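Local atomic coordinates of radical SAM domain protein (Methanothrix thermoacetophila, PDB entry 6Y1X), a protein that belongs to the NifB family of radical SAM enzymes and probably acts as a carbide synthase in making the nitrogenase iron-molybdenum cofactor. Residues N142-P147 and A193-D198. Residues are numbered along the deposited sequence; the frame is centred on the assembly and turned at random.
Sequences NGLLLP and AKILLD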
loop_
_atom_site.group_PDB
_atom_site.type_symbol
_atom_site.label_atom_id
_atom_site.label_comp_id
_atom_site.label_asym_id
_atom_site.label_seq_id
_atom_site.Cartn_x
_atom_site.Cartn_y
_atom_site.Cartn_z
ATOM N N ASN A 142 -1.767 4.065 2.985
ATOM C CA ASN A 142 -2.494 5.033 2.177
ATOM C C ASN A 142 -1.722 6.340 2.031
ATOM O O ASN A 142 -2.149 7.218 1.275
ATOM C CB ASN A 142 -3.902 5.262 2.746
ATOM C CG ASN A 142 -3.897 5.819 4.167
ATOM O OD1 ASN A 142 -3.043 6.618 4.547
ATOM N ND2 ASN A 142 -4.863 5.385 4.960
ATOM N N GLY A 143 -0.605 6.494 2.747
ATOM C CA GLY A 143 0.288 7.618 2.555
ATOM C C GLY A 143 0.046 8.804 3.459
ATOM O O GLY A 143 0.906 9.694 3.523
ATOM N N LEU A 144 -1.100 8.863 4.146
ATOM C CA LEU A 144 -1.414 10.049 4.939
ATOM C C LEU A 144 -0.367 10.303 6.018
ATOM O O LEU A 144 0.047 11.447 6.227
ATOM C CB LEU A 144 -2.798 9.920 5.572
ATOM C CG LEU A 144 -3.213 11.135 6.409
ATOM C CD1 LEU A 144 -3.292 12.416 5.580
ATOM C CD2 LEU A 144 -4.537 10.861 7.108
ATOM N N LEU A 145 0.087 9.255 6.701
ATOM C CA LEU A 145 1.073 9.417 7.763
ATOM C C LEU A 145 2.493 9.116 7.308
ATOM O O LEU A 145 3.397 9.061 8.145
ATOM C CB LEU A 145 0.710 8.550 8.970
ATOM C CG LEU A 145 -0.454 9.063 9.817
ATOM C CD1 LEU A 145 -0.843 8.054 10.890
ATOM C CD2 LEU A 145 -0.098 10.412 10.435
ATOM N N LEU A 146 2.712 8.919 6.009
ATOM C CA LEU A 146 4.052 8.585 5.531
ATOM C C LEU A 146 5.065 9.684 5.835
ATOM O O LEU A 146 6.174 9.356 6.297
ATOM C CB LEU A 146 4.007 8.249 4.035
ATOM C CG LEU A 146 5.317 7.713 3.453
ATOM C CD1 LEU A 146 5.830 6.569 4.296
ATOM C CD2 LEU A 146 5.146 7.274 2.006
ATOM N N PRO A 147 4.781 10.975 5.616
ATOM C CA PRO A 147 5.779 11.989 6.000
ATOM C C PRO A 147 6.115 11.957 7.477
ATOM O O PRO A 147 7.279 12.148 7.848
ATOM C CB PRO A 147 5.108 13.317 5.619
ATOM C CG PRO A 147 4.059 12.975 4.655
ATOM C CD PRO A 147 3.613 11.578 4.944
ATOM N N ALA A 193 -9.135 15.828 0.713
ATOM C CA ALA A 193 -8.382 15.321 -0.432
ATOM C C ALA A 193 -7.049 16.044 -0.597
ATOM O O ALA A 193 -6.044 15.425 -0.967
ATOM C CB ALA A 193 -9.216 15.436 -1.704
ATOM N N LYS A 194 -7.029 17.360 -0.367
ATOM C CA LYS A 194 -5.781 18.112 -0.487
ATOM C C LYS A 194 -4.803 17.736 0.614
ATOM O O LYS A 194 -3.592 17.662 0.375
ATOM C CB LYS A 194 -6.059 19.615 -0.460
ATOM C CG LYS A 194 -6.742 20.163 -1.703
ATOM C CD LYS A 194 -7.045 21.643 -1.534
ATOM C CE LYS A 194 -6.888 22.407 -2.834
ATOM N NZ LYS A 194 -5.474 22.392 -3.302
ATOM N N ILE A 195 -5.301 17.512 1.833
ATOM C CA ILE A 195 -4.409 17.109 2.913
ATOM C C ILE A 195 -3.807 15.749 2.607
ATOM O O ILE A 195 -2.600 15.532 2.775
ATOM C CB ILE A 195 -5.161 17.095 4.256
ATOM C CG1 ILE A 195 -5.429 18.522 4.746
ATOM C CG2 ILE A 195 -4.395 16.267 5.292
ATOM C CD1 ILE A 195 -6.495 18.599 5.820
ATOM N N LEU A 196 -4.635 14.820 2.125
ATOM C CA LEU A 196 -4.144 13.488 1.812
ATOM C C LEU A 196 -3.094 13.538 0.713
ATOM O O LEU A 196 -1.993 13.002 0.871
ATOM C CB LEU A 196 -5.307 12.586 1.394
ATOM C CG LEU A 196 -4.935 11.170 0.944
ATOM C CD1 LEU A 196 -4.275 10.386 2.071
ATOM C CD2 LEU A 196 -6.152 10.427 0.412
ATOM N N LEU A 197 -3.401 14.228 -0.394
ATOM C CA LEU A 197 -2.486 14.225 -1.533
ATOM C C LEU A 197 -1.149 14.879 -1.207
ATOM O O LEU A 197 -0.091 14.382 -1.612
ATOM C CB LEU A 197 -3.132 14.957 -2.707
ATOM C CG LEU A 197 -2.261 15.142 -3.951
ATOM C CD1 LEU A 197 -1.766 13.797 -4.466
ATOM C CD2 LEU A 197 -2.985 15.928 -5.033
ATOM N N ASP A 198 -1.176 16.018 -0.520
ATOM C CA ASP A 198 0.074 16.672 -0.149
ATOM C C ASP A 198 0.952 15.761 0.705
ATOM O O ASP A 198 2.175 15.723 0.527
ATOM C CB ASP A 198 -0.216 18.009 0.524
ATOM C CG ASP A 198 -0.593 19.089 -0.492
ATOM O OD1 ASP A 198 -1.751 19.100 -0.961
ATOM O OD2 ASP A 198 0.279 19.907 -0.853
#
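Asn142 OD1 accepts a hydrogen bond from Leu144 N at 3.0 Å, in the plane of its amide and nearly straight (166°), and so closes an Asx turn just past strand 136-141 of the radical SAM parallel sheet. Asparagine suits this place because its amide works at both ends: while OD1 closes the turn, ND2 donates to Asn60 OD1, and the side chain also touches a bound [4Fe-4S] cluster beside Cys59, one of its ligands. Gly143 follows with a positive phi of 94°, a backbone angle that suits glycine, since a CB here would crowd the carbonyl O of Asn142. A type I turn comes next, closed by Leu146 N on Gly143 O at 3.2 Å, and it leads into helix 146-156 with Leu145 at the N-cap.

Against this bend packs helix 189-209, without a hydrogen bond between the two segments. Leu144 provides the apolar bridge: with CG anti to its backbone N (chi1 -179°), the branched end reaches the helix, and Leu144 CD1 sits 4.0 Å from Leu196 CA. The next helical turn adds polar ties, for Gln200 NE2 hydrogen-bonds to Asn142 O and Asn199 ND2 to Leu144 O. Leucine suits position 196, its branched end lying in the buried seam: Leu196 CD1 is 3.8 Å from Leu144 CB and 3.9 Å from Asn142 O. Beta-branched Ile195 completes the patch from the flank, its CG2 methyl meeting Leu144 CD1 at 4.0 Å.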